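Local coordinates for oligopeptide-binding protein AppA (Bacillus subtilis, PDB 1XOC), which binds extracellular oligopeptides, including tetra- and pentapeptides, as the solute-binding component of the App ABC transporter, which can replace the Opp system in sporulation and competence, at residues 270-275 with 442-447; 283-288 with 479-484; 287-292 with 333-338. All blocks are in the same frame, centred on the assembly; numbering follows the deposited sequence.

Interaction 1 (270-275 with 442-447)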
loop_
_atom_site.group_PDB
_atom_site.type_symbol
_atom_site.label_atom_id
_atom_site.label_comp_id
_atom_site.label_asym_id
_atom_site.label_seq_id
_atom_site.Cartn_x
_atom_site.Cartn_y
_atom_site.Cartn_z
ATOM N N GLY A 270 -13.070 6.154 0.941
ATOM C CA GLY A 270 -13.496 5.613 -0.326
ATOM C C GLY A 270 -15.000 5.471 -0.403
ATOM O O GLY A 270 -15.582 4.760 0.382
ATOM N N TRP A 271 -15.601 6.146 -1.375
ATOM C CA TRP A 271 -17.043 6.107 -1.577
ATOM C C TRP A 271 -17.385 5.113 -2.692
ATOM O O TRP A 271 -17.088 5.358 -3.838
ATOM C CB TRP A 271 -17.555 7.495 -1.971
ATOM C CG TRP A 271 -17.177 8.624 -1.059
ATOM C CD1 TRP A 271 -16.361 9.661 -1.348
ATOM C CD2 TRP A 271 -17.656 8.852 0.261
ATOM N NE1 TRP A 271 -16.266 10.507 -0.276
ATOM C CE2 TRP A 271 -17.061 10.030 0.725
ATOM C CE3 TRP A 271 -18.526 8.172 1.106
ATOM C CZ2 TRP A 271 -17.313 10.548 1.983
ATOM C CZ3 TRP A 271 -18.768 8.685 2.357
ATOM C CH2 TRP A 271 -18.169 9.858 2.783
ATOM N N ASN A 272 -17.988 3.985 -2.337
ATOM C CA ASN A 272 -18.228 2.924 -3.314
ATOM C C ASN A 272 -19.351 3.304 -4.265
ATOM O O ASN A 272 -20.498 3.384 -3.858
ATOM C CB ASN A 272 -18.567 1.612 -2.613
ATOM C CG ASN A 272 -18.537 0.423 -3.545
ATOM O OD1 ASN A 272 -18.555 -0.723 -3.105
ATOM N ND2 ASN A 272 -18.462 0.684 -4.827
ATOM N N GLU A 273 -19.010 3.556 -5.532
ATOM C CA GLU A 273 -20.004 3.987 -6.542
ATOM C C GLU A 273 -20.916 2.844 -7.044
ATOM O O GLU A 273 -21.846 3.080 -7.827
ATOM C CB GLU A 273 -19.309 4.716 -7.683
ATOM C CG GLU A 273 -18.503 5.903 -7.183
ATOM C CD GLU A 273 -17.899 6.731 -8.263
ATOM O OE1 GLU A 273 -16.856 7.368 -7.985
ATOM O OE2 GLU A 273 -18.457 6.749 -9.375
ATOM N N LYS A 274 -20.695 1.624 -6.562
ATOM C CA LYS A 274 -21.692 0.558 -6.688
ATOM C C LYS A 274 -22.924 0.925 -5.878
ATOM O O LYS A 274 -24.041 0.539 -6.229
ATOM C CB LYS A 274 -21.169 -0.777 -6.179
ATOM C CG LYS A 274 -20.522 -1.632 -7.206
ATOM C CD LYS A 274 -20.112 -2.973 -6.605
ATOM C CE LYS A 274 -21.180 -4.038 -6.756
ATOM N NZ LYS A 274 -20.914 -5.184 -5.809
ATOM N N ASN A 275 -22.720 1.659 -4.788
ATOM C CA ASN A 275 -23.823 2.139 -3.952
ATOM C C ASN A 275 -24.449 3.385 -4.567
ATOM O O ASN A 275 -23.770 4.378 -4.795
ATOM C CB ASN A 275 -23.343 2.431 -2.521
ATOM C CG ASN A 275 -24.489 2.647 -1.536
ATOM O OD1 ASN A 275 -25.399 3.443 -1.783
ATOM N ND2 ASN A 275 -24.434 1.958 -0.401
ATOM N N TYR A 442 -11.354 -0.045 -6.363
ATOM C CA TYR A 442 -12.334 -0.676 -5.500
ATOM C C TYR A 442 -13.604 0.120 -5.417
ATOM O O TYR A 442 -14.627 -0.435 -5.023
ATOM C CB TYR A 442 -11.780 -0.800 -4.085
ATOM C CG TYR A 442 -10.498 -1.589 -3.934
ATOM C CD1 TYR A 442 -10.251 -2.733 -4.671
ATOM C CD2 TYR A 442 -9.517 -1.172 -3.032
ATOM C CE1 TYR A 442 -9.073 -3.474 -4.498
ATOM C CE2 TYR A 442 -8.349 -1.907 -2.853
ATOM C CZ TYR A 442 -8.126 -3.046 -3.588
ATOM O OH TYR A 442 -6.957 -3.773 -3.400
ATOM N N VAL A 443 -13.544 1.418 -5.711
ATOM C CA VAL A 443 -14.724 2.300 -5.564
ATOM C C VAL A 443 -15.535 2.495 -6.851
ATOM O O VAL A 443 -16.497 3.283 -6.876
ATOM C CB VAL A 443 -14.341 3.691 -4.974
ATOM C CG1 VAL A 443 -13.820 3.553 -3.531
ATOM C CG2 VAL A 443 -13.326 4.417 -5.880
ATOM N N TRP A 444 -15.149 1.800 -7.924
ATOM C CA TRP A 444 -15.901 1.854 -9.175
ATOM C C TRP A 444 -15.958 3.243 -9.805
ATOM O O TRP A 444 -16.974 3.656 -10.369
ATOM C CB TRP A 444 -17.302 1.275 -8.966
ATOM C CG TRP A 444 -17.275 -0.191 -8.797
ATOM C CD1 TRP A 444 -16.664 -0.901 -7.790
ATOM C CD2 TRP A 444 -17.822 -1.142 -9.688
ATOM N NE1 TRP A 444 -16.839 -2.249 -7.995
ATOM C CE2 TRP A 444 -17.537 -2.426 -9.162
ATOM C CE3 TRP A 444 -18.541 -1.041 -10.892
ATOM C CZ2 TRP A 444 -17.945 -3.599 -9.798
ATOM C CZ3 TRP A 444 -18.949 -2.213 -11.528
ATOM C CH2 TRP A 444 -18.645 -3.476 -10.979
ATOM N N TYR A 445 -14.829 3.929 -9.753
ATOM C CA TYR A 445 -14.681 5.232 -10.369
ATOM C C TYR A 445 -14.408 5.128 -11.864
ATOM O O TYR A 445 -13.546 4.390 -12.303
ATOM C CB TYR A 445 -13.517 5.968 -9.700
ATOM C CG TYR A 445 -13.176 7.276 -10.356
ATOM C CD1 TYR A 445 -14.067 8.315 -10.362
ATOM C CD2 TYR A 445 -11.944 7.468 -10.964
ATOM C CE1 TYR A 445 -13.743 9.532 -10.958
ATOM C CE2 TYR A 445 -11.601 8.671 -11.532
ATOM C CZ TYR A 445 -12.499 9.700 -11.524
ATOM O OH TYR A 445 -12.151 10.890 -12.113
ATOM N N LYS A 446 -15.155 5.896 -12.656
ATOM C CA LYS A 446 -14.902 5.995 -14.087
ATOM C C LYS A 446 -15.117 7.402 -14.617
ATOM O O LYS A 446 -16.241 7.911 -14.601
ATOM C CB LYS A 446 -15.806 5.051 -14.869
ATOM C CG LYS A 446 -15.737 5.310 -16.374
ATOM C CD LYS A 446 -16.165 4.116 -17.178
ATOM C CE LYS A 446 -15.870 4.324 -18.642
ATOM N NZ LYS A 446 -16.309 3.160 -19.449
ATOM N N ASN A 447 -14.051 8.010 -15.126
ATOM C CA ASN A 447 -14.164 9.248 -15.880
ATOM C C ASN A 447 -13.449 8.960 -17.185
ATOM O O ASN A 447 -12.241 8.799 -17.192
ATOM C CB ASN A 447 -13.536 10.420 -15.105
ATOM C CG ASN A 447 -13.477 11.695 -15.898
ATOM O OD1 ASN A 447 -13.367 11.668 -17.114
ATOM N ND2 ASN A 447 -13.556 12.835 -15.211
HETATM O O HOH W 1 -17.370 7.896 -11.774
#

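Interaction 2 (283-288 with 479-484)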
loop_
_atom_site.group_PDB
_atom_site.type_symbol
_atom_site.label_atom_id
_atom_site.label_comp_id
_atom_site.label_asym_id
_atom_site.label_seq_id
_atom_site.Cartn_x
_atom_site.Cartn_y
_atom_site.Cartn_z
ATOM N N VAL A 283 -22.976 14.807 -5.068
ATOM C CA VAL A 283 -23.135 14.245 -3.723
ATOM C C VAL A 283 -21.764 14.001 -3.076
ATOM O O VAL A 283 -21.548 14.399 -1.930
ATOM C CB VAL A 283 -24.009 12.957 -3.738
ATOM C CG1 VAL A 283 -23.917 12.166 -2.412
ATOM C CG2 VAL A 283 -25.462 13.333 -4.048
ATOM N N ARG A 284 -20.846 13.360 -3.800
ATOM C CA ARG A 284 -19.494 13.140 -3.281
ATOM C C ARG A 284 -18.796 14.451 -2.921
ATOM O O ARG A 284 -18.175 14.557 -1.868
ATOM C CB ARG A 284 -18.636 12.332 -4.246
ATOM C CG ARG A 284 -19.151 10.935 -4.468
ATOM C CD ARG A 284 -18.135 10.067 -5.147
ATOM N NE ARG A 284 -17.654 10.649 -6.408
ATOM C CZ ARG A 284 -18.215 10.455 -7.600
ATOM N NH1 ARG A 284 -19.301 9.705 -7.728
ATOM N NH2 ARG A 284 -17.706 11.040 -8.671
ATOM N N GLN A 285 -18.944 15.465 -3.770
ATOM C CA GLN A 285 -18.404 16.792 -3.468
ATOM C C GLN A 285 -19.032 17.388 -2.204
ATOM O O GLN A 285 -18.357 18.045 -1.414
ATOM C CB GLN A 285 -18.626 17.742 -4.643
ATOM C CG GLN A 285 -17.828 17.416 -5.903
ATOM C CD GLN A 285 -18.160 18.334 -7.056
ATOM O OE1 GLN A 285 -17.383 18.453 -7.996
ATOM N NE2 GLN A 285 -19.327 18.983 -7.000
ATOM N N ALA A 286 -20.329 17.167 -2.038
ATOM C CA ALA A 286 -21.058 17.633 -0.857
ATOM C C ALA A 286 -20.556 16.961 0.422
ATOM O O ALA A 286 -20.440 17.608 1.469
ATOM C CB ALA A 286 -22.535 17.382 -1.030
ATOM N N LEU A 287 -20.273 15.664 0.352
ATOM C CA LEU A 287 -19.785 14.923 1.515
ATOM C C LEU A 287 -18.441 15.468 1.968
ATOM O O LEU A 287 -18.206 15.679 3.156
ATOM C CB LEU A 287 -19.681 13.435 1.204
ATOM C CG LEU A 287 -20.982 12.680 0.948
ATOM C CD1 LEU A 287 -20.749 11.351 0.252
ATOM C CD2 LEU A 287 -21.716 12.446 2.238
ATOM N N THR A 288 -17.559 15.741 1.021
ATOM C CA THR A 288 -16.296 16.349 1.373
ATOM C C THR A 288 -16.516 17.721 2.008
ATOM O O THR A 288 -15.902 18.066 3.025
ATOM C CB THR A 288 -15.401 16.478 0.127
ATOM O OG1 THR A 288 -15.104 15.159 -0.362
ATOM C CG2 THR A 288 -14.107 17.224 0.456
ATOM N N GLU A 479 -11.751 17.166 -8.940
ATOM C CA GLU A 479 -13.122 17.587 -9.244
ATOM C C GLU A 479 -14.132 16.470 -8.953
ATOM O O GLU A 479 -15.207 16.718 -8.416
ATOM C CB GLU A 479 -13.238 18.050 -10.706
ATOM C CG GLU A 479 -14.686 18.227 -11.225
ATOM C CD GLU A 479 -15.464 19.385 -10.578
ATOM O OE1 GLU A 479 -14.863 20.161 -9.797
ATOM O OE2 GLU A 479 -16.682 19.531 -10.871
ATOM N N ASP A 480 -13.787 15.240 -9.319
ATOM C CA ASP A 480 -14.727 14.121 -9.222
ATOM C C ASP A 480 -14.891 13.540 -7.814
ATOM O O ASP A 480 -15.897 12.898 -7.523
ATOM C CB ASP A 480 -14.314 13.013 -10.211
ATOM C CG ASP A 480 -14.461 13.444 -11.662
ATOM O OD1 ASP A 480 -15.135 14.468 -11.934
ATOM O OD2 ASP A 480 -13.914 12.745 -12.544
ATOM N N GLN A 481 -13.927 13.782 -6.931
ATOM C CA GLN A 481 -13.986 13.305 -5.560
ATOM C C GLN A 481 -14.386 11.825 -5.483
ATOM O O GLN A 481 -15.326 11.475 -4.767
ATOM C CB GLN A 481 -14.943 14.150 -4.717
ATOM C CG GLN A 481 -14.474 15.592 -4.501
ATOM C CD GLN A 481 -13.273 15.687 -3.580
ATOM O OE1 GLN A 481 -13.408 15.491 -2.365
ATOM N NE2 GLN A 481 -12.106 16.022 -4.137
ATOM N N PRO A 482 -13.636 10.937 -6.170
ATOM C CA PRO A 482 -13.937 9.520 -5.992
ATOM C C PRO A 482 -13.655 9.092 -4.542
ATOM O O PRO A 482 -14.269 8.142 -4.027
ATOM C CB PRO A 482 -12.988 8.846 -6.967
ATOM C CG PRO A 482 -11.841 9.827 -7.134
ATOM C CD PRO A 482 -12.487 11.160 -7.072
ATOM N N TYR A 483 -12.722 9.805 -3.915
ATOM C CA TYR A 483 -12.450 9.731 -2.492
ATOM C C TYR A 483 -12.637 11.123 -1.891
ATOM O O TYR A 483 -12.515 12.127 -2.599
ATOM C CB TYR A 483 -10.980 9.392 -2.203
ATOM C CG TYR A 483 -10.369 8.110 -2.741
ATOM C CD1 TYR A 483 -11.121 7.028 -3.159
ATOM C CD2 TYR A 483 -8.978 7.983 -2.807
ATOM C CE1 TYR A 483 -10.514 5.851 -3.599
ATOM C CE2 TYR A 483 -8.361 6.803 -3.250
ATOM C CZ TYR A 483 -9.116 5.750 -3.634
ATOM O OH TYR A 483 -8.477 4.610 -4.078
ATOM N N THR A 484 -12.889 11.157 -0.579
ATOM C CA THR A 484 -12.569 12.307 0.240
ATOM C C THR A 484 -11.149 12.099 0.741
ATOM O O THR A 484 -10.869 11.184 1.520
ATOM C CB THR A 484 -13.563 12.495 1.417
ATOM O OG1 THR A 484 -14.843 12.779 0.875
ATOM C CG2 THR A 484 -13.175 13.596 2.283
#

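Interaction 3 (287-292 with 333-338)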
loop_
_atom_site.group_PDB
_atom_site.type_symbol
_atom_site.label_atom_id
_atom_site.label_comp_id
_atom_site.label_asym_id
_atom_site.label_seq_id
_atom_site.Cartn_x
_atom_site.Cartn_y
_atom_site.Cartn_z
ATOM N N LEU A 287 -20.273 15.664 0.352
ATOM C CA LEU A 287 -19.785 14.923 1.515
ATOM C C LEU A 287 -18.441 15.468 1.968
ATOM O O LEU A 287 -18.206 15.679 3.156
ATOM C CB LEU A 287 -19.681 13.435 1.204
ATOM C CG LEU A 287 -20.982 12.680 0.948
ATOM C CD1 LEU A 287 -20.749 11.351 0.252
ATOM C CD2 LEU A 287 -21.716 12.446 2.238
ATOM N N THR A 288 -17.559 15.741 1.021
ATOM C CA THR A 288 -16.296 16.349 1.373
ATOM C C THR A 288 -16.516 17.721 2.008
ATOM O O THR A 288 -15.902 18.066 3.025
ATOM C CB THR A 288 -15.401 16.478 0.127
ATOM O OG1 THR A 288 -15.104 15.159 -0.362
ATOM C CG2 THR A 288 -14.107 17.224 0.456
ATOM N N THR A 289 -17.409 18.499 1.413
ATOM C CA THR A 289 -17.669 19.863 1.879
ATOM C C THR A 289 -18.262 19.861 3.285
ATOM O O THR A 289 -18.114 20.828 4.028
ATOM C CB THR A 289 -18.628 20.584 0.901
ATOM O OG1 THR A 289 -18.055 20.561 -0.401
ATOM C CG2 THR A 289 -18.872 22.035 1.291
ATOM N N ALA A 290 -18.938 18.772 3.642
ATOM C CA ALA A 290 -19.567 18.641 4.965
ATOM C C ALA A 290 -18.579 18.261 6.066
ATOM O O ALA A 290 -18.937 18.290 7.246
ATOM C CB ALA A 290 -20.657 17.596 4.915
ATOM N N LEU A 291 -17.369 17.868 5.680
ATOM C CA LEU A 291 -16.388 17.368 6.634
ATOM C C LEU A 291 -15.310 18.396 6.948
ATOM O O LEU A 291 -14.631 18.919 6.058
ATOM C CB LEU A 291 -15.772 16.067 6.149
ATOM C CG LEU A 291 -16.745 14.901 5.962
ATOM C CD1 LEU A 291 -16.109 13.749 5.200
ATOM C CD2 LEU A 291 -17.327 14.452 7.321
ATOM N N ASP A 292 -15.153 18.665 8.238
ATOM C CA ASP A 292 -14.189 19.626 8.729
ATOM C C ASP A 292 -12.853 18.908 8.855
ATOM O O ASP A 292 -12.451 18.477 9.942
ATOM C CB ASP A 292 -14.645 20.193 10.074
ATOM C CG ASP A 292 -13.793 21.367 10.538
ATOM O OD1 ASP A 292 -14.232 22.063 11.485
ATOM O OD2 ASP A 292 -12.687 21.575 9.969
ATOM N N LYS A 333 -23.348 24.741 5.475
ATOM C CA LYS A 333 -24.557 25.192 4.763
ATOM C C LYS A 333 -24.445 24.985 3.243
ATOM O O LYS A 333 -25.432 24.678 2.586
ATOM C CB LYS A 333 -24.995 26.612 5.144
ATOM C CG LYS A 333 -23.951 27.735 5.139
ATOM C CD LYS A 333 -24.215 28.689 6.335
ATOM C CE LYS A 333 -23.675 30.120 6.146
ATOM N NZ LYS A 333 -24.075 31.037 7.278
ATOM N N LYS A 334 -23.243 25.098 2.697
ATOM C CA LYS A 334 -23.051 24.799 1.292
ATOM C C LYS A 334 -23.305 23.321 1.011
ATOM O O LYS A 334 -23.906 22.995 -0.002
ATOM C CB LYS A 334 -21.653 25.189 0.817
ATOM C CG LYS A 334 -21.503 25.133 -0.686
ATOM C CD LYS A 334 -20.114 25.522 -1.097
ATOM C CE LYS A 334 -19.925 25.335 -2.578
ATOM N NZ LYS A 334 -20.915 26.158 -3.310
ATOM N N ALA A 335 -22.819 22.422 1.876
ATOM C CA ALA A 335 -23.083 20.992 1.693
ATOM C C ALA A 335 -24.579 20.675 1.674
ATOM O O ALA A 335 -25.036 19.867 0.874
ATOM C CB ALA A 335 -22.409 20.190 2.774
ATOM N N LYS A 336 -25.319 21.302 2.584
ATOM C CA LYS A 336 -26.779 21.169 2.657
ATOM C C LYS A 336 -27.432 21.578 1.343
ATOM O O LYS A 336 -28.315 20.880 0.828
ATOM C CB LYS A 336 -27.347 22.018 3.800
ATOM C CG LYS A 336 -27.065 21.467 5.182
ATOM C CD LYS A 336 -27.614 22.365 6.273
ATOM C CE LYS A 336 -27.345 21.791 7.657
ATOM N NZ LYS A 336 -27.807 22.651 8.773
ATOM N N GLN A 337 -26.979 22.709 0.810
ATOM C CA GLN A 337 -27.519 23.271 -0.429
ATOM C C GLN A 337 -27.194 22.373 -1.612
ATOM O O GLN A 337 -28.046 22.087 -2.437
ATOM C CB GLN A 337 -26.953 24.680 -0.645
ATOM C CG GLN A 337 -27.374 25.393 -1.931
ATOM C CD GLN A 337 -28.871 25.574 -2.082
ATOM O OE1 GLN A 337 -29.605 25.653 -1.093
ATOM N NE2 GLN A 337 -29.336 25.675 -3.335
ATOM N N MET A 338 -25.948 21.911 -1.675
ATOM C CA MET A 338 -25.520 20.999 -2.734
ATOM C C MET A 338 -26.342 19.713 -2.741
ATOM O O MET A 338 -26.713 19.223 -3.803
ATOM C CB MET A 338 -24.032 20.662 -2.584
ATOM C CG MET A 338 -23.107 21.821 -2.892
ATOM S SD MET A 338 -21.428 21.450 -2.356
ATOM C CE MET A 338 -20.900 20.400 -3.687
#

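Interaction 1 (270-275 with 442-447)
Lys274 lays its aliphatic chain over one face of the Trp444 indole: CG stands 3.6 Å from the centroid of the five-membered ring and only 9° off its normal, which defines a CH-pi contact. CD continues over the same ring system, 3.6 Å from Trp444 NE1. Glu273 and Tyr445 instead run side by side and point the same way, with carboxylate and ring planes 73° apart; Glu273 OE1 comes to the ring edge, 3.8 Å from Tyr445 CD1. The other carboxylate oxygen, Glu273 OE2, accepts from a water that in turn accepts from Lys446 N, so one water joins the two segments. With CG anti to its own carbonyl carbon (chi1 -57°), Glu273 carries CG to 3.3 Å from Val443 O, the same oxygen that takes the one direct hydrogen bond, nearly straight at the hydrogen, from Glu273 N (2.9 Å). That donor lies above the carbonyl plane. Val443 CB packs 3.4 Å from Trp271 O. The chain leaving strand 265-271, with its type I turn Asn272-Asn275, lies against the loop between helices 428-431 and 448-457, while Trp271 turns away, packing on helix 281-289 and bonding Thr484 through NE1.

Interaction 2 (283-288 with 479-484)
Arg284 and Gln481 bring their backbones to 6.0 Å (CA to CA), and Thr288 and Thr484, one helical turn further along, to 5.6 Å. Residues 283-288 are helical throughout, whereas 479-484 pass from the end of helix 463-480 into strand 483-496. Gln481 makes the break with positive phi (47°), the first residue to leave helical geometry. At this break Arg284 uses its guanidinium edge. NE and NH2 grip Asp480 O side-on, NH2 at 2.8 Å and NE at 3.1 Å, and the oxygen lies near the guanidinium plane. NE also donates to Gln481 O at 3.0 Å; this oxygen is again near the guanidinium plane, but NE stands well above the Gln481 carbonyl plane and the angle at the hydrogen is 130°. The bend at chi3 (-55°) places NE between the two carbonyls, and NH1 is held by Phe278 O. One turn on, the Thr288 hydroxyl receives a bond from Thr484 OG1 (2.7 Å) and donates to Gln481 OE1 (2.6 Å), with Thr288 OG1 in the plane of the Gln481 side-chain carbonyl. This run of hydroxyl bonds has one direction because Gln481 OE1 can only accept, the orientation of its amide being set by Gln481 NE2, which donates to Ala478 O. Thr288 and Gln481 cross at about a right angle. Gln285 reaches past Gln481 toward Glu479, whose carboxylate forms a salt bridge with Lys281. The Arg284 bonds satisfy the carbonyls of Asp480 and Gln481, at and just past the helix C-terminus, where an arginine charge would also be expected to complement the helix dipole. The contact is a helix-to-strand junction clasped by a neighbouring helix, within the sheet-and-helix architecture of a family 5 solute-binding protein.

Interaction 3 (287-292 with 333-338)
Thr289 meets helix 332-341 with its whole side chain. Its CB lies 4.2 Å from Ala335 CB, and from there the two branches part. CG2, anti to the backbone N, reaches the helix backbone at Ala335 N, 4.0 Å away, and the Lys334 side chain, with 4.2 Å between CG2 and Lys334 CB. OG1, anti to the carbonyl carbon (chi1 -57°), turns toward Met338 and stops 4.0 Å from its SD; the two side chains cross at about a right angle. The hydroxyl's hydrogen bond is made within its own helix, to Gln285 O, which holds OG1 while the methyl serves the interface. Next along the chain, Ala290 CB touches Ala335 CB at 3.8 Å, and the CA atoms of these two residues are 5.3 Å apart, the nearest pair between the segments. Such an approach is possible because both side chains end at CB. No hydrogen bond links the two segments, and about two thirds of the 173 Å² they bury comes from Thr289 and Ala335. Ala290 also packs on Leu384 of helix 371-385. This is close helix-helix packing through small residues, at the C-terminal end of helix 281-289, within the helical layer flanking the sheet of a periplasmic-binding-protein-type fold.

How the interactions relate
From the N terminus, strand 265-271 leads into 270-275, where interaction 1 closes a long loop to 442-447. Helix 281-289 follows and serves both remaining contacts: through 283-288 it closes interaction 2 with 479-484, and through 287-292 the shortest loop, interaction 3 with 333-338. Interaction 3 lies wholly between the ends of interaction 1, while interactions 1 and 2 cross because their segments alternate. Leu287 and Thr288 belong to both 2 and 3, whose centres are 10 Å apart. Interactions 1 and 2 meet where Asp480 OD2 probably bonds Tyr445 OH and Asn447 ND2. Together they tie neighbouring strands 265-271 and 483-496 to helices 281-289, 332-341 and 463-480.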